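Local coordinates for spore coat polysaccharide biosynthesis protein SpsE (Bacillus subtilis, PDB 1VLI) that probably acts as an N-acylneuraminate-9-phosphate synthase-like enzyme in the making of spore coat polysaccharide, at residues I276-T279 with E280-K284; T250-K253 with N254-G257; D172-E175 with A176-T179. All coordinates share one frame; numbering follows the deposited sequence.

Interaction 1: residues I276-T279 with E280-K284; sequences IRKT and EAELK
Arg277 and Glu280 run side by side and point the same way from helix 266-285, the helix that follows the last strand of the TIM barrel of the NeuB family. Their salt bridge is an i to i+3 pair: Arg277 NH1 reaches Glu280 OE1 at 2.8 Å with an N-H...O angle of 160°. The carboxylate oxygen is met on its syn side and lies almost in the guanidinium plane, although the two planes are turned 38° apart. Arg277 gets there by bending at chi2 (-73°), which turns its chain across the helix flank and brings CD within 3.3 Å of Glu280 OE1. Both groups have further partners: Arg277 NH2 pairs with Asp59, while Arg277 NH1 and Glu280 OE2 bond the backbone of Val29 just ahead of strand 30-36, tying the helix to the barrel wall. On the buried side, Thr279 packs against Val238 of helix 232-239 and its OG1 hydrogen-bonds to Gly275 O. Lys278 and Glu282 cross obliquely without a salt bridge, the charged atoms NZ of Lys278 and OE2 of Glu282 standing 5.0 Å apart. Ile276 lies alongside Glu280, its CG2 3.6 Å from Glu280 OE1.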
loop_
_atom_site.group_PDB
_atom_site.type_symbol
_atom_site.label_atom_id
_atom_site.label_comp_id
_atom_site.label_asym_id
_atom_site.label_seq_id
_atom_site.Cartn_x
_atom_site.Cartn_y
_atom_site.Cartn_z
ATOM N N ILE A 276 18.412 12.519 -1.534
ATOM C CA ILE A 276 17.260 12.902 -2.370
ATOM C C ILE A 276 17.245 14.401 -2.658
ATOM O O ILE A 276 17.017 14.810 -3.799
ATOM C CB ILE A 276 15.915 12.473 -1.708
ATOM C CG1 ILE A 276 15.669 10.985 -1.903
ATOM C CG2 ILE A 276 14.732 13.232 -2.303
ATOM C CD1 ILE A 276 14.920 10.345 -0.750
ATOM N N ARG A 277 17.487 15.207 -1.630
ATOM C CA ARG A 277 17.304 16.635 -1.734
ATOM C C ARG A 277 18.406 17.263 -2.559
ATOM O O ARG A 277 18.189 18.275 -3.222
ATOM C CB ARG A 277 17.245 17.256 -0.335
ATOM C CG ARG A 277 15.969 16.889 0.444
ATOM C CD ARG A 277 14.702 17.576 -0.055
ATOM N NE ARG A 277 13.527 17.179 0.729
ATOM C CZ ARG A 277 12.429 16.620 0.227
ATOM N NH1 ARG A 277 12.315 16.386 -1.085
ATOM N NH2 ARG A 277 11.432 16.298 1.031
ATOM N N LYS A 278 19.590 16.656 -2.506
ATOM C CA LYS A 278 20.738 17.098 -3.280
ATOM C C LYS A 278 20.501 16.755 -4.737
ATOM O O LYS A 278 20.734 17.593 -5.619
ATOM C CB LYS A 278 22.017 16.424 -2.768
ATOM C CG LYS A 278 23.256 16.580 -3.669
ATOM C CD LYS A 278 24.366 15.685 -3.132
ATOM C CE LYS A 278 25.695 16.367 -3.263
ATOM N NZ LYS A 278 25.801 17.346 -2.131
ATOM N N THR A 279 20.045 15.525 -4.978
ATOM C CA THR A 279 19.740 15.048 -6.307
ATOM C C THR A 279 18.708 15.964 -6.936
ATOM O O THR A 279 18.768 16.213 -8.142
ATOM C CB THR A 279 19.188 13.625 -6.230
ATOM O OG1 THR A 279 20.201 12.765 -5.701
ATOM C CG2 THR A 279 18.892 13.045 -7.627
ATOM N N GLU A 280 17.778 16.491 -6.125
ATOM C CA GLU A 280 16.697 17.330 -6.672
ATOM C C GLU A 280 17.242 18.650 -7.166
ATOM O O GLU A 280 16.858 19.119 -8.243
ATOM C CB GLU A 280 15.610 17.604 -5.637
ATOM C CG GLU A 280 14.517 16.544 -5.523
ATOM C CD GLU A 280 13.611 16.792 -4.322
ATOM O OE1 GLU A 280 14.086 16.687 -3.174
ATOM O OE2 GLU A 280 12.415 17.090 -4.521
ATOM N N ALA A 281 18.134 19.228 -6.356
ATOM C CA ALA A 281 18.773 20.513 -6.627
ATOM C C ALA A 281 19.821 20.417 -7.757
ATOM O O ALA A 281 20.089 21.446 -8.498
ATOM C CB ALA A 281 19.410 21.089 -5.328
ATOM N N GLU A 282 20.424 19.200 -7.862
ATOM C CA GLU A 282 21.352 18.915 -8.964
ATOM C C GLU A 282 20.588 18.913 -10.263
ATOM O O GLU A 282 21.081 19.404 -11.285
ATOM C CB GLU A 282 22.037 17.566 -8.756
ATOM C CG GLU A 282 23.378 17.751 -7.827
ATOM C CD GLU A 282 23.984 16.347 -7.589
ATOM O OE1 GLU A 282 23.196 15.104 -7.937
ATOM O OE2 GLU A 282 25.284 16.491 -7.037
ATOM N N LEU A 283 19.382 18.358 -10.225
ATOM C CA LEU A 283 18.520 18.321 -11.405
ATOM C C LEU A 283 18.112 19.736 -11.815
ATOM O O LEU A 283 18.137 20.080 -13.001
ATOM C CB LEU A 283 17.292 17.465 -11.135
ATOM C CG LEU A 283 17.476 15.952 -11.256
ATOM C CD1 LEU A 283 16.490 15.214 -10.389
ATOM C CD2 LEU A 283 17.348 15.472 -12.732
ATOM N N LYS A 284 17.781 20.559 -10.814
ATOM C CA LYS A 284 17.401 21.945 -11.040
ATOM C C LYS A 284 18.531 22.711 -11.743
ATOM O O LYS A 284 18.274 23.738 -12.395
ATOM C CB LYS A 284 17.028 22.625 -9.703
ATOM C CG LYS A 284 15.694 22.126 -9.062
#

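Interaction 2: residues T250-K253 with N254-G257; sequences TIDK and NLPG
From Asp252 to Leu255 the backbone makes a type I beta turn, closed by Leu255 N donating to Asp252 O at 3.3 Å with a nearly straight N-H...O angle of 163°. The side chain of Asp252 adds a second bond to the same turn. Its OD1 accepts from Asn254 N at 3.1 Å, the donor standing well above the carboxylate plane. Carbonyl and carboxylate of Asp252 thus each take one N-H of the turn. With chi1 at 170°, Asp252 CG lies beside its own carbonyl carbon, which swings OD1 round to the backbone N of Asn254. The Asn254 side chain crosses that of Asp252 at about a right angle, and their amide and carboxylate planes are 87° apart. Leu255 also crosses Asp252 nearly at right angles: its CD1 lies 3.7 Å from Asp252 CB. The same methyl meets Ile251 CG2 at 3.8 Å, the two side chains running alongside each other. Helix 43-56 covers this pair, Ala48 and Ala52 touching Ile251 and Gln45 touching Leu255. Before the turn, Asp252 N makes a weak bond to Thr250 OG1, which also pairs with His260 ND1; Lys253 curls away, bent at chi3 and chi4, so that NZ hydrogen-bonds to Ala263 O. An aspartate at the first position, accepting through OD1 from the main-chain N two residues on, defines an Asx turn, here superposed on a type I turn in the loop after barrel strand 244-248.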
loop_
_atom_site.group_PDB
_atom_site.type_symbol
_atom_site.label_atom_id
_atom_site.label_comp_id
_atom_site.label_asym_id
_atom_site.label_seq_id
_atom_site.Cartn_x
_atom_site.Cartn_y
_atom_site.Cartn_z
ATOM N N THR A 250 14.075 2.292 11.403
ATOM C CA THR A 250 13.949 1.813 12.763
ATOM C C THR A 250 14.753 2.746 13.639
ATOM O O THR A 250 15.382 3.667 13.138
ATOM C CB THR A 250 14.443 0.359 12.888
ATOM O OG1 THR A 250 14.394 -0.040 14.265
ATOM C CG2 THR A 250 15.944 0.254 12.525
ATOM N N ILE A 251 14.726 2.503 14.941
ATOM C CA ILE A 251 15.449 3.327 15.896
ATOM C C ILE A 251 16.815 2.700 16.163
ATOM O O ILE A 251 17.756 3.382 16.590
ATOM C CB ILE A 251 14.572 3.537 17.201
ATOM C CG1 ILE A 251 14.803 4.917 17.803
ATOM C CG2 ILE A 251 14.707 2.403 18.252
ATOM C CD1 ILE A 251 14.104 6.019 17.047
ATOM N N ASP A 252 16.916 1.400 15.870
ATOM C CA ASP A 252 18.120 0.597 16.125
ATOM C C ASP A 252 18.054 -0.719 15.340
ATOM O O ASP A 252 17.201 -1.564 15.612
ATOM C CB ASP A 252 18.255 0.323 17.636
ATOM C CG ASP A 252 19.330 -0.696 17.971
ATOM O OD1 ASP A 252 20.205 -0.986 17.127
ATOM O OD2 ASP A 252 19.383 -1.256 19.083
ATOM N N LYS A 253 18.972 -0.891 14.389
ATOM C CA LYS A 253 18.947 -2.023 13.438
ATOM C C LYS A 253 19.172 -3.397 14.082
ATOM O O LYS A 253 18.861 -4.435 13.485
ATOM C CB LYS A 253 19.977 -1.808 12.321
ATOM C CG LYS A 253 19.645 -0.669 11.358
ATOM C CD LYS A 253 20.856 -0.224 10.532
ATOM C CE LYS A 253 21.211 -1.202 9.419
ATOM N NZ LYS A 253 20.141 -1.312 8.394
ATOM N N ASN A 254 19.720 -3.400 15.293
ATOM C CA ASN A 254 20.070 -4.649 15.962
ATOM C C ASN A 254 18.967 -5.190 16.874
ATOM O O ASN A 254 19.100 -6.299 17.398
ATOM C CB ASN A 254 21.412 -4.527 16.705
ATOM C CG ASN A 254 22.589 -4.303 15.758
ATOM O OD1 ASN A 254 23.396 -3.397 15.966
ATOM N ND2 ASN A 254 22.678 -5.117 14.700
ATOM N N LEU A 255 17.886 -4.421 17.044
ATOM C CA LEU A 255 16.707 -4.875 17.800
ATOM C C LEU A 255 16.178 -6.186 17.206
ATOM O O LEU A 255 16.242 -6.365 15.986
ATOM C CB LEU A 255 15.626 -3.782 17.847
ATOM C CG LEU A 255 15.918 -2.587 18.778
ATOM C CD1 LEU A 255 15.035 -1.390 18.470
ATOM C CD2 LEU A 255 15.807 -2.965 20.253
ATOM N N PRO A 256 15.725 -7.118 18.055
ATOM C CA PRO A 256 15.288 -8.451 17.589
ATOM C C PRO A 256 14.183 -8.329 16.541
ATOM O O PRO A 256 13.035 -8.041 16.863
ATOM C CB PRO A 256 14.802 -9.146 18.862
ATOM C CG PRO A 256 14.664 -8.043 19.896
ATOM C CD PRO A 256 15.624 -6.970 19.518
ATOM N N GLY A 257 14.563 -8.567 15.290
ATOM C CA GLY A 257 13.919 -7.955 14.126
ATOM C C GLY A 257 12.439 -8.144 13.878
ATOM O O GLY A 257 12.040 -9.164 13.319
#

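Interaction 3: residues D172-E175 with A176-T179; sequences DVHE and AWRT
Glu175 O is gripped by two donors of Thr179, its N at 3.1 Å and its OG1, modelled rather short at 2.5 Å so that the exact length is doubtful; they arrive from opposite faces of the carbonyl plane. The hydroxyl is the donor in the shorter bond. With chi1 at -63°, Thr179 OG1 sits beside its own backbone N, and this turns the hydroxyl back toward the preceding helical turn. The carboxylate of Glu175 is engaged separately, by a salt bridge from OE2 to Arg350.

Helix 170-181 is the crossover of a beta-alpha-beta unit of the TIM barrel, joining strand 161-164 to strand 188-193. Its inner face carries Val173 against Ile190 and Trp177 against Ile188, with Phe216 meeting the Trp177 ring; Ala176 packs on Leu151 of helix 148-155.

On one flank of the helix, His174 and Arg178 lie side by side, an i to i+4 pair pointing the same way. Arg178 CG rides over one face of the imidazole in a CH-pi contact, 4.0 Å from the ring centroid and 25° off its normal, displaced toward the rim. Arg178 CD follows at 3.3 Å from His174 NE2, while ring and guanidinium planes differ by 60°. An alanine in place of His174 would remove the imidazole and is likely to leave the aliphatic part of Arg178 without its flat support, freer to turn. The backbone joins the same two residues, Arg178 N reaching His174 O at 2.9 Å.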
loop_
_atom_site.group_PDB
_atom_site.type_symbol
_atom_site.label_atom_id
_atom_site.label_comp_id
_atom_site.label_asym_id
_atom_site.label_seq_id
_atom_site.Cartn_x
_atom_site.Cartn_y
_atom_site.Cartn_z
ATOM N N ASP A 172 -3.578 -4.349 -14.292
ATOM C CA ASP A 172 -4.004 -4.194 -12.873
ATOM C C ASP A 172 -3.866 -2.744 -12.420
ATOM O O ASP A 172 -4.720 -2.204 -11.663
ATOM C CB ASP A 172 -3.156 -5.072 -11.940
ATOM C CG ASP A 172 -2.969 -6.499 -12.468
ATOM O OD1 ASP A 172 -3.979 -7.142 -12.790
ATOM O OD2 ASP A 172 -1.853 -7.052 -12.587
ATOM N N VAL A 173 -2.786 -2.112 -12.879
ATOM C CA VAL A 173 -2.504 -0.741 -12.496
ATOM C C VAL A 173 -3.609 0.135 -13.103
ATOM O O VAL A 173 -4.236 0.976 -12.415
ATOM C CB VAL A 173 -1.106 -0.349 -12.921
ATOM C CG1 VAL A 173 -0.836 1.074 -12.660
ATOM C CG2 VAL A 173 -0.097 -1.149 -12.160
ATOM N N HIS A 174 -3.924 -0.157 -14.358
ATOM C CA HIS A 174 -4.954 0.567 -15.076
ATOM C C HIS A 174 -6.344 0.439 -14.475
ATOM O O HIS A 174 -7.070 1.432 -14.388
ATOM C CB HIS A 174 -4.978 0.112 -16.519
ATOM C CG HIS A 174 -5.992 0.819 -17.351
ATOM N ND1 HIS A 174 -5.838 2.125 -17.757
ATOM C CD2 HIS A 174 -7.155 0.392 -17.891
ATOM C CE1 HIS A 174 -6.873 2.481 -18.494
ATOM N NE2 HIS A 174 -7.682 1.445 -18.599
ATOM N N GLU A 175 -6.698 -0.776 -14.053
ATOM C CA GLU A 175 -8.019 -1.079 -13.555
ATOM C C GLU A 175 -8.220 -0.431 -12.195
ATOM O O GLU A 175 -9.312 0.048 -11.880
ATOM C CB GLU A 175 -8.244 -2.594 -13.470
ATOM C CG GLU A 175 -9.674 -2.989 -13.142
ATOM C CD GLU A 175 -9.961 -4.467 -13.357
ATOM O OE1 GLU A 175 -8.989 -5.237 -13.442
ATOM O OE2 GLU A 175 -11.153 -4.862 -13.445
ATOM N N ALA A 176 -7.167 -0.438 -11.391
ATOM C CA ALA A 176 -7.177 0.208 -10.080
ATOM C C ALA A 176 -7.332 1.713 -10.255
ATOM O O ALA A 176 -8.106 2.370 -9.519
ATOM C CB ALA A 176 -5.913 -0.115 -9.331
ATOM N N TRP A 177 -6.609 2.245 -11.244
ATOM C CA TRP A 177 -6.632 3.664 -11.566
ATOM C C TRP A 177 -8.021 4.135 -12.008
ATOM O O TRP A 177 -8.592 5.076 -11.401
ATOM C CB TRP A 177 -5.592 3.975 -12.626
ATOM C CG TRP A 177 -5.531 5.433 -13.051
ATOM C CD1 TRP A 177 -4.890 6.480 -12.402
ATOM C CD2 TRP A 177 -6.122 5.997 -14.215
ATOM N NE1 TRP A 177 -5.068 7.653 -13.097
ATOM C CE2 TRP A 177 -5.809 7.383 -14.223
ATOM C CE3 TRP A 177 -6.876 5.469 -15.276
ATOM C CZ2 TRP A 177 -6.240 8.238 -15.230
ATOM C CZ3 TRP A 177 -7.313 6.313 -16.268
ATOM C CH2 TRP A 177 -6.990 7.686 -16.251
ATOM N N ARG A 178 -8.553 3.471 -13.039
ATOM C CA ARG A 178 -9.896 3.723 -13.557
ATOM C C ARG A 178 -10.984 3.673 -12.513
ATOM O O ARG A 178 -11.943 4.425 -12.593
ATOM C CB ARG A 178 -10.266 2.695 -14.628
ATOM C CG ARG A 178 -9.788 3.088 -16.000
ATOM C CD ARG A 178 -10.454 2.311 -17.128
ATOM N NE ARG A 178 -11.655 2.984 -17.614
ATOM C CZ ARG A 178 -12.302 2.661 -18.728
ATOM N NH1 ARG A 178 -11.869 1.667 -19.496
ATOM N NH2 ARG A 178 -13.386 3.339 -19.083
ATOM N N THR A 179 -10.860 2.730 -11.587
ATOM C CA THR A 179 -11.854 2.508 -10.553
ATOM C C THR A 179 -11.936 3.705 -9.587
ATOM O O THR A 179 -13.020 4.057 -9.108
ATOM C CB THR A 179 -11.475 1.225 -9.769
ATOM O OG1 THR A 179 -11.514 0.089 -10.640
ATOM C CG2 THR A 179 -12.496 0.902 -8.735
#

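All three contacts are local ones within the NeuB-type barrel, and none touches another. Interactions 1 and 2 follow each other along the chain: the turn at 250-257 comes in the loop after strand 244-248, and this loop leads into the helix that carries interaction 1, their nearest atoms about 15 Å apart. Interaction 3 sits on an earlier crossover helix, and its centre is 37 Å from that of interaction 2, on the opposite side of the chain's centre. Interactions 1 and 3 have centres 31 Å apart. The zinc ion is held by His226 and His248; the side chain of Thr250 in interaction 2 is about 13 Å from it, beyond direct coordination.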